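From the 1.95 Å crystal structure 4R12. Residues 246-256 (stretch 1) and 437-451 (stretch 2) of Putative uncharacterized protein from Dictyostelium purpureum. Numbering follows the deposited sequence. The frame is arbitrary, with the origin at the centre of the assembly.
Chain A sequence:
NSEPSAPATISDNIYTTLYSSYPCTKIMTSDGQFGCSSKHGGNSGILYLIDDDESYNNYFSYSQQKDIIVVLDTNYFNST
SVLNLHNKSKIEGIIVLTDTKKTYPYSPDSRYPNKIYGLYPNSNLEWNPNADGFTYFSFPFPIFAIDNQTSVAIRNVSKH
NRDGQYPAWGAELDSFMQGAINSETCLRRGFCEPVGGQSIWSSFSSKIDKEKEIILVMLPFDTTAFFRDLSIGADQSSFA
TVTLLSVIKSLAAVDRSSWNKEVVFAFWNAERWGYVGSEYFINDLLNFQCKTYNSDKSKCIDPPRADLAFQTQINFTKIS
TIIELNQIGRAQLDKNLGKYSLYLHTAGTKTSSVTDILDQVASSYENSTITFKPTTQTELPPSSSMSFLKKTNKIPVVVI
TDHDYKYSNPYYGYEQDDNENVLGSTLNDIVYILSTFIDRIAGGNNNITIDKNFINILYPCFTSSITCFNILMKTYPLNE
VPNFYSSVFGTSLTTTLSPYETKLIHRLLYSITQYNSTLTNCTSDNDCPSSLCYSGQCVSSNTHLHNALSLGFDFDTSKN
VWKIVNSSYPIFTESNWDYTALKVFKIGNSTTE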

ATOM      1  N   SER A 246      -4.708 -13.590  -8.184  1.00 21.16           N
ATOM      2  CA  SER A 246      -5.007 -14.342  -9.405  1.00 22.98           C
ATOM      3  C   SER A 246      -4.371 -15.745  -9.357  1.00 23.07           C
ATOM      4  O   SER A 246      -4.940 -16.719  -9.864  1.00 23.48           O
ATOM      5  N   VAL A 247      -3.206 -15.841  -8.728  1.00 21.04           N
ATOM      6  CA  VAL A 247      -2.586 -17.125  -8.427  1.00 22.66           C
ATOM      7  C   VAL A 247      -3.507 -17.973  -7.540  1.00 22.57           C
ATOM      8  O   VAL A 247      -3.734 -19.150  -7.800  1.00 22.24           O
ATOM      9  N   ILE A 248      -4.029 -17.357  -6.484  1.00 21.64           N
ATOM     10  CA  ILE A 248      -4.928 -18.025  -5.538  1.00 22.08           C
ATOM     11  C   ILE A 248      -6.211 -18.465  -6.259  1.00 24.23           C
ATOM     12  O   ILE A 248      -6.656 -19.616  -6.137  1.00 25.02           O
ATOM     13  N   LYS A 249      -6.777 -17.579  -7.067  1.00 24.28           N
ATOM     14  CA  LYS A 249      -7.955 -17.964  -7.833  1.00 24.01           C
ATOM     15  C   LYS A 249      -7.654 -19.146  -8.772  1.00 26.03           C
ATOM     16  O   LYS A 249      -8.480 -20.055  -8.938  1.00 26.17           O
ATOM     17  N   SER A 250      -6.469 -19.136  -9.375  1.00 24.57           N
ATOM     18  CA  SER A 250      -6.098 -20.210 -10.291  1.00 25.29           C
ATOM     19  C   SER A 250      -5.882 -21.518  -9.526  1.00 28.29           C
ATOM     20  O   SER A 250      -6.286 -22.586  -9.981  1.00 29.37           O
ATOM     21  N   LEU A 251      -5.251 -21.430  -8.361  1.00 24.42           N
ATOM     22  CA  LEU A 251      -5.025 -22.606  -7.532  1.00 25.44           C
ATOM     23  C   LEU A 251      -6.319 -23.133  -6.924  1.00 27.32           C
ATOM     24  O   LEU A 251      -6.391 -24.305  -6.566  1.00 28.43           O
ATOM     25  N   ALA A 252      -7.335 -22.279  -6.804  1.00 26.63           N
ATOM     26  CA  ALA A 252      -8.618 -22.725  -6.253  1.00 28.24           C
ATOM     27  C   ALA A 252      -9.248 -23.828  -7.096  1.00 31.70           C
ATOM     28  O   ALA A 252     -10.037 -24.631  -6.588  1.00 32.15           O
ATOM     29  N   ALA A 253      -8.914 -23.854  -8.382  1.00 29.63           N
ATOM     30  CA  ALA A 253      -9.530 -24.799  -9.302  1.00 32.81           C
ATOM     31  C   ALA A 253      -8.720 -26.082  -9.490  1.00 32.71           C
ATOM     32  O   ALA A 253      -9.166 -26.977 -10.193  1.00 33.47           O
ATOM     33  N   VAL A 254      -7.540 -26.195  -8.882  1.00 31.43           N
ATOM     34  CA  VAL A 254      -6.777 -27.436  -9.060  1.00 32.52           C
ATOM     35  C   VAL A 254      -7.038 -28.435  -7.941  1.00 35.32           C
ATOM     36  O   VAL A 254      -7.510 -28.072  -6.871  1.00 34.01           O
ATOM     37  N   ASP A 255      -6.708 -29.698  -8.198  1.00 33.58           N
ATOM     38  CA  ASP A 255      -6.811 -30.748  -7.192  1.00 36.26           C
ATOM     39  C   ASP A 255      -5.592 -30.698  -6.275  1.00 34.36           C
ATOM     40  O   ASP A 255      -4.504 -31.155  -6.638  1.00 34.15           O
ATOM     41  N   ARG A 256      -5.790 -30.168  -5.075  1.00 33.82           N
ATOM     42  CA  ARG A 256      -4.691 -29.973  -4.135  1.00 34.39           C
ATOM     43  C   ARG A 256      -4.518 -31.160  -3.186  1.00 37.57           C
ATOM     44  O   ARG A 256      -3.786 -31.065  -2.201  1.00 36.50           O
ATOM     45  N   PHE A 437       4.657 -23.041  -9.776  1.00 26.18           N
ATOM     46  CA  PHE A 437       5.765 -23.126  -8.834  1.00 26.19           C
ATOM     47  C   PHE A 437       5.266 -23.489  -7.438  1.00 27.46           C
ATOM     48  O   PHE A 437       5.786 -24.406  -6.808  1.00 29.19           O
ATOM     49  N   ILE A 438       4.262 -22.757  -6.957  1.00 26.34           N
ATOM     50  CA  ILE A 438       3.691 -23.028  -5.644  1.00 25.99           C
ATOM     51  C   ILE A 438       3.125 -24.440  -5.568  1.00 28.11           C
ATOM     52  O   ILE A 438       3.352 -25.154  -4.583  1.00 29.47           O
ATOM     53  N   ASP A 439       2.417 -24.855  -6.611  1.00 28.14           N
ATOM     54  CA  ASP A 439       1.889 -26.214  -6.680  1.00 28.64           C
ATOM     55  C   ASP A 439       3.015 -27.250  -6.588  1.00 29.74           C
ATOM     56  O   ASP A 439       2.906 -28.228  -5.848  1.00 30.04           O
ATOM     57  N   ARG A 440       4.111 -27.019  -7.299  1.00 28.63           N
ATOM     58  CA  ARG A 440       5.222 -27.970  -7.264  1.00 31.60           C
ATOM     59  C   ARG A 440       5.875 -28.040  -5.886  1.00 31.42           C
ATOM     60  O   ARG A 440       6.088 -29.140  -5.362  1.00 31.01           O
ATOM     61  N   ILE A 441       6.185 -26.899  -5.270  1.00 30.10           N
ATOM     62  CA  ILE A 441       6.870 -26.990  -3.981  1.00 31.63           C
ATOM     63  C   ILE A 441       5.910 -27.387  -2.862  1.00 31.37           C
ATOM     64  O   ILE A 441       6.352 -27.763  -1.777  1.00 32.34           O
ATOM     65  N   ALA A 442       4.605 -27.314  -3.113  1.00 29.52           N
ATOM     66  CA  ALA A 442       3.640 -27.814  -2.133  1.00 32.73           C
ATOM     67  C   ALA A 442       3.476 -29.329  -2.275  1.00 34.46           C
ATOM     68  O   ALA A 442       2.767 -29.963  -1.488  1.00 35.68           O
ATOM     69  N   GLY A 443       4.124 -29.904  -3.284  1.00 30.22           N
ATOM     70  CA  GLY A 443       4.097 -31.346  -3.485  1.00 34.22           C
ATOM     71  C   GLY A 443       3.161 -31.845  -4.574  1.00 35.61           C
ATOM     72  O   GLY A 443       2.939 -33.050  -4.699  1.00 37.22           O
ATOM     73  N   GLY A 444       2.617 -30.934  -5.374  1.00 33.66           N
ATOM     74  CA  GLY A 444       1.692 -31.322  -6.422  1.00 35.61           C
ATOM     75  C   GLY A 444       2.363 -31.474  -7.772  1.00 35.99           C
ATOM     76  O   GLY A 444       3.541 -31.162  -7.919  1.00 35.95           O
ATOM     77  N   ASN A 445       1.615 -31.960  -8.759  1.00 37.50           N
ATOM     78  CA  ASN A 445       2.085 -31.954 -10.138  1.00 37.22           C
ATOM     79  C   ASN A 445       0.954 -31.579 -11.096  1.00 38.47           C
ATOM     80  O   ASN A 445       0.860 -32.100 -12.210  1.00 38.31           O
ATOM     81  N   ASN A 446       0.099 -30.665 -10.656  1.00 35.62           N
ATOM     82  CA  ASN A 446      -1.059 -30.274 -11.445  1.00 36.35           C
ATOM     83  C   ASN A 446      -0.727 -29.456 -12.690  1.00 36.66           C
ATOM     84  O   ASN A 446       0.251 -28.704 -12.726  1.00 34.55           O
ATOM     85  N   ASN A 447      -1.547 -29.627 -13.718  1.00 35.90           N
ATOM     86  CA  ASN A 447      -1.535 -28.732 -14.860  1.00 36.55           C
ATOM     87  C   ASN A 447      -2.357 -27.503 -14.513  1.00 34.45           C
ATOM     88  O   ASN A 447      -3.560 -27.612 -14.315  1.00 35.76           O
ATOM     89  N   ILE A 448      -1.708 -26.346 -14.426  1.00 34.50           N
ATOM     90  CA  ILE A 448      -2.396 -25.116 -14.055  1.00 31.79           C
ATOM     91  C   ILE A 448      -3.057 -24.444 -15.247  1.00 30.34           C
ATOM     92  O   ILE A 448      -2.418 -24.231 -16.277  1.00 31.07           O
ATOM     93  N   THR A 449      -4.335 -24.113 -15.112  1.00 28.77           N
ATOM     94  CA  THR A 449      -4.991 -23.202 -16.046  1.00 29.70           C
ATOM     95  C   THR A 449      -5.219 -21.886 -15.309  1.00 27.46           C
ATOM     96  O   THR A 449      -5.901 -21.872 -14.282  1.00 27.67           O
ATOM     97  N   ILE A 450      -4.629 -20.788 -15.778  1.00 24.57           N
ATOM     98  CA  ILE A 450      -4.868 -19.525 -15.067  1.00 25.44           C
ATOM     99  C   ILE A 450      -6.280 -19.017 -15.346  1.00 25.82           C
ATOM    100  O   ILE A 450      -6.849 -19.271 -16.398  1.00 26.05           O
ATOM    101  N   ASP A 451      -6.850 -18.304 -14.385  1.00 26.12           N
ATOM    102  CA  ASP A 451      -8.204 -17.811 -14.542  1.00 26.12           C
ATOM    103  C   ASP A 451      -8.141 -16.436 -15.204  1.00 26.35           C
ATOM    104  O   ASP A 451      -8.041 -15.412 -14.531  1.00 23.62           O
TER

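Stretch 1 is the end of a helix, residues 246-252, running into a loop; stretch 2 begins as a helix and continues as an extended segment that passes alongside. The two helix axes come no closer than 11.5 Å and cross at -57°, so much of the 526 Å² buried between the stretches involves the extended segment.

Val247 (chi1 t) has its CA-to-CB bond directed away, yet its CG1 lies 3.9 Å from Ile438 CD1, a van der Waals distance between two apolar groups. Ile438 (m, t) points toward stretch 1.

Lys249 points toward stretch 2 with chi angles t, p, t, t. Its nearest approach is through CE, 3.2 Å from Asp451 OD2, whereas NZ is 4.5 Å from Asp451 OD2. The charges are opposite and near, but that separation is beyond a salt bridge.

One helical turn after Ser246, Ser250 also points inward. Its chi1 of -58°, the m well, folds OG back to the helix, where it donates to Ser246 O at 2.7 Å. With its proton so committed, OG is free to accept from Asp451 N at 3.1 Å, with an N-H...O angle of 154°. This fits the local backbone register, in which Ser250 CA and Ile450 CA are 5.0 Å apart. Water 1 adds a second link, donating to Ser250 O at 2.8 Å and to Thr449 O at a short 2.4 Å.

Leu251 leaves the backbone sideways, but its m, t rotamer brings the end nearer to stretch 2. CD1 meets Ile438 CG2 at 3.8 Å, and CD2 meets Ile448 CD1, also at 3.8 Å. Ile448 behaves similarly: its CA-to-CB bond is sideways, and an m, m conformation carries CD1 inward.

Val254 (m) points toward stretch 2 and completes this apolar cluster, with CG1 3.5 Å from Ile448 CD1. Its CB is 4.1 Å from Asn446 CG, placing the valine beside the amide group.

At Asp255 the backbone supplies the polar contact. Asn446 (m, chi2 -70°) points toward stretch 1 and donates from ND2 to Asp255 O at 2.9 Å, with an angle of 141°. The same ND2 donates to Asp439 OD1 at 2.8 Å and 172°, while Asn446 N donates to Asp439 OD2 at 2.9 Å, so the carboxylate helps hold the amide in place. Asn446 OD1 is 3.3 Å from Asp255 O, but both are acceptors. Instead, water 2 donates to Asn446 OD1 at 3.1 Å and accepts from Asp255 N at 3.0 Å, bridging the stretches.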

ATOM      1  CB  SER A 246      -4.541 -13.573 -10.644  1.00 22.66           C
ATOM      2  OG  SER A 246      -5.189 -12.303 -10.706  1.00 21.56           O
ATOM      3  CB  VAL A 247      -1.215 -16.928  -7.726  1.00 22.12           C
ATOM      4  CG1 VAL A 247      -0.769 -18.212  -7.015  1.00 22.11           C
ATOM      5  CG2 VAL A 247      -0.151 -16.480  -8.739  1.00 20.25           C
ATOM      6  CB  ILE A 248      -5.240 -17.098  -4.342  1.00 22.10           C
ATOM      7  CG1 ILE A 248      -3.967 -16.901  -3.510  1.00 22.07           C
ATOM      8  CG2 ILE A 248      -6.332 -17.686  -3.465  1.00 23.99           C
ATOM      9  CD1 ILE A 248      -4.044 -15.812  -2.489  1.00 21.76           C
ATOM     10  CB  LYS A 249      -8.489 -16.777  -8.637  1.00 24.32           C
ATOM     11  CG  LYS A 249      -9.751 -17.105  -9.452  1.00 24.68           C
ATOM     12  CD  LYS A 249     -11.004 -17.197  -8.556  1.00 25.62           C
ATOM     13  CE  LYS A 249     -12.271 -17.432  -9.405  1.00 30.31           C
ATOM     14  NZ  LYS A 249     -13.457 -17.710  -8.552  1.00 30.40           N
ATOM     15  CB  SER A 250      -4.850 -19.830 -11.086  1.00 24.51           C
ATOM     16  OG  SER A 250      -5.075 -18.624 -11.803  1.00 23.55           O
ATOM     17  CB  LEU A 251      -4.020 -22.302  -6.418  1.00 25.40           C
ATOM     18  CG  LEU A 251      -2.574 -22.148  -6.898  1.00 24.69           C
ATOM     19  CD1 LEU A 251      -1.643 -21.739  -5.748  1.00 25.62           C
ATOM     20  CD2 LEU A 251      -2.098 -23.440  -7.550  1.00 26.20           C
ATOM     21  CB  ALA A 252      -9.589 -21.560  -6.119  1.00 28.10           C
ATOM     22  CB  ALA A 253      -9.773 -24.133 -10.665  1.00 30.67           C
ATOM     23  CB  VAL A 254      -5.250 -27.197  -9.143  1.00 34.34           C
ATOM     24  CG1 VAL A 254      -4.930 -26.154 -10.192  1.00 30.70           C
ATOM     25  CG2 VAL A 254      -4.685 -26.811  -7.792  1.00 32.55           C
ATOM     26  CB  ASP A 255      -6.945 -32.127  -7.867  1.00 38.78           C
ATOM     27  CG  ASP A 255      -7.031 -33.277  -6.871  1.00 41.14           C
ATOM     28  OD1 ASP A 255      -7.022 -33.040  -5.643  1.00 40.06           O
ATOM     29  OD2 ASP A 255      -7.114 -34.442  -7.330  1.00 46.36           O
ATOM     30  CB  ARG A 256      -4.916 -28.684  -3.329  1.00 32.26           C
ATOM     31  CG  ARG A 256      -5.111 -27.438  -4.183  1.00 30.39           C
ATOM     32  CD  ARG A 256      -5.375 -26.184  -3.321  1.00 28.28           C
ATOM     33  NE  ARG A 256      -6.575 -26.333  -2.500  1.00 29.50           N
ATOM     34  CZ  ARG A 256      -7.805 -26.081  -2.935  1.00 30.23           C
ATOM     35  NH1 ARG A 256      -7.994 -25.655  -4.173  1.00 28.67           N
ATOM     36  NH2 ARG A 256      -8.846 -26.257  -2.134  1.00 30.76           N
ATOM     37  CB  PHE A 437       6.534 -21.795  -8.824  1.00 25.74           C
ATOM     38  CG  PHE A 437       7.447 -21.607  -7.637  1.00 27.23           C
ATOM     39  CD1 PHE A 437       8.579 -22.397  -7.477  1.00 28.05           C
ATOM     40  CD2 PHE A 437       7.201 -20.605  -6.715  1.00 26.94           C
ATOM     41  CE1 PHE A 437       9.430 -22.213  -6.388  1.00 29.75           C
ATOM     42  CE2 PHE A 437       8.050 -20.409  -5.618  1.00 27.85           C
ATOM     43  CZ  PHE A 437       9.167 -21.217  -5.460  1.00 29.76           C
ATOM     44  CB  ILE A 438       2.608 -21.985  -5.293  1.00 25.59           C
ATOM     45  CG1 ILE A 438       3.283 -20.646  -4.991  1.00 24.98           C
ATOM     46  CG2 ILE A 438       1.748 -22.454  -4.103  1.00 27.76           C
ATOM     47  CD1 ILE A 438       2.357 -19.456  -5.058  1.00 26.29           C
ATOM     48  CB  ASP A 439       1.077 -26.412  -7.966  1.00 30.49           C
ATOM     49  CG  ASP A 439       0.517 -27.832  -8.097  1.00 33.64           C
ATOM     50  OD1 ASP A 439      -0.517 -28.134  -7.457  1.00 32.72           O
ATOM     51  OD2 ASP A 439       1.116 -28.643  -8.836  1.00 34.48           O
ATOM     52  CB  ARG A 440       6.259 -27.624  -8.335  1.00 30.85           C
ATOM     53  CG  ARG A 440       5.773 -27.931  -9.748  1.00 32.16           C
ATOM     54  CD  ARG A 440       6.926 -27.945 -10.751  1.00 36.06           C
ATOM     55  NE  ARG A 440       7.960 -28.908 -10.368  1.00 40.09           N
ATOM     56  CZ  ARG A 440       9.201 -28.925 -10.856  1.00 40.47           C
ATOM     57  NH1 ARG A 440       9.591 -28.026 -11.756  1.00 39.90           N
ATOM     58  NH2 ARG A 440      10.059 -29.844 -10.433  1.00 42.00           N
ATOM     59  CB  ILE A 441       7.591 -25.678  -3.574  1.00 33.21           C
ATOM     60  CG1 ILE A 441       6.598 -24.546  -3.345  1.00 30.23           C
ATOM     61  CG2 ILE A 441       8.670 -25.299  -4.591  1.00 31.64           C
ATOM     62  CD1 ILE A 441       7.242 -23.331  -2.730  1.00 31.49           C
ATOM     63  CB  ALA A 442       2.279 -27.112  -2.281  1.00 31.49           C
ATOM     64  CB  ASN A 445       2.675 -33.310 -10.527  1.00 41.59           C
ATOM     65  CG  ASN A 445       3.411 -33.265 -11.859  1.00 42.23           C
ATOM     66  OD1 ASN A 445       4.156 -32.322 -12.137  1.00 44.55           O
ATOM     67  ND2 ASN A 445       3.180 -34.266 -12.696  1.00 45.70           N
ATOM     68  CB  ASN A 446      -2.032 -29.486 -10.567  1.00 36.45           C
ATOM     69  CG  ASN A 446      -2.672 -30.350  -9.498  1.00 37.37           C
ATOM     70  OD1 ASN A 446      -3.486 -31.222  -9.799  1.00 39.97           O
ATOM     71  ND2 ASN A 446      -2.296 -30.123  -8.247  1.00 36.49           N
ATOM     72  CB  ASN A 447      -2.104 -29.411 -16.104  1.00 37.94           C
ATOM     73  CG  ASN A 447      -1.282 -30.602 -16.531  1.00 42.64           C
ATOM     74  OD1 ASN A 447      -1.819 -31.661 -16.867  1.00 48.82           O
ATOM     75  ND2 ASN A 447       0.037 -30.443 -16.503  1.00 40.91           N
ATOM     76  CB  ILE A 448      -1.437 -24.087 -13.430  1.00 32.52           C
ATOM     77  CG1 ILE A 448      -0.798 -24.627 -12.142  1.00 33.67           C
ATOM     78  CG2 ILE A 448      -2.161 -22.757 -13.220  1.00 30.31           C
ATOM     79  CD1 ILE A 448      -1.762 -24.907 -11.050  1.00 33.87           C
ATOM     80  CB  THR A 449      -6.334 -23.765 -16.552  1.00 29.53           C
ATOM     81  OG1 THR A 449      -6.103 -24.992 -17.257  1.00 31.95           O
ATOM     82  CG2 THR A 449      -7.043 -22.779 -17.478  1.00 29.30           C
ATOM     83  CB  ILE A 450      -3.847 -18.435 -15.423  1.00 26.13           C
ATOM     84  CG1 ILE A 450      -3.913 -18.066 -16.906  1.00 26.43           C
ATOM     85  CG2 ILE A 450      -2.439 -18.905 -15.067  1.00 25.23           C
ATOM     86  CD1 ILE A 450      -3.051 -16.850 -17.254  1.00 28.03           C
ATOM     87  CB  ASP A 451      -8.908 -17.770 -13.183  1.00 26.11           C
ATOM     88  CG  ASP A 451     -10.394 -17.466 -13.296  1.00 26.43           C
ATOM     89  OD1 ASP A 451     -10.794 -16.783 -14.254  1.00 25.65           O
ATOM     90  OD2 ASP A 451     -11.153 -17.896 -12.409  1.00 27.00           O
TER
HETATM   91  O   HOH W   1      -6.167 -23.619 -12.602  1.00 31.75           O
HETATM   92  O   HOH W   2      -6.192 -30.269 -11.080  1.00 38.32           O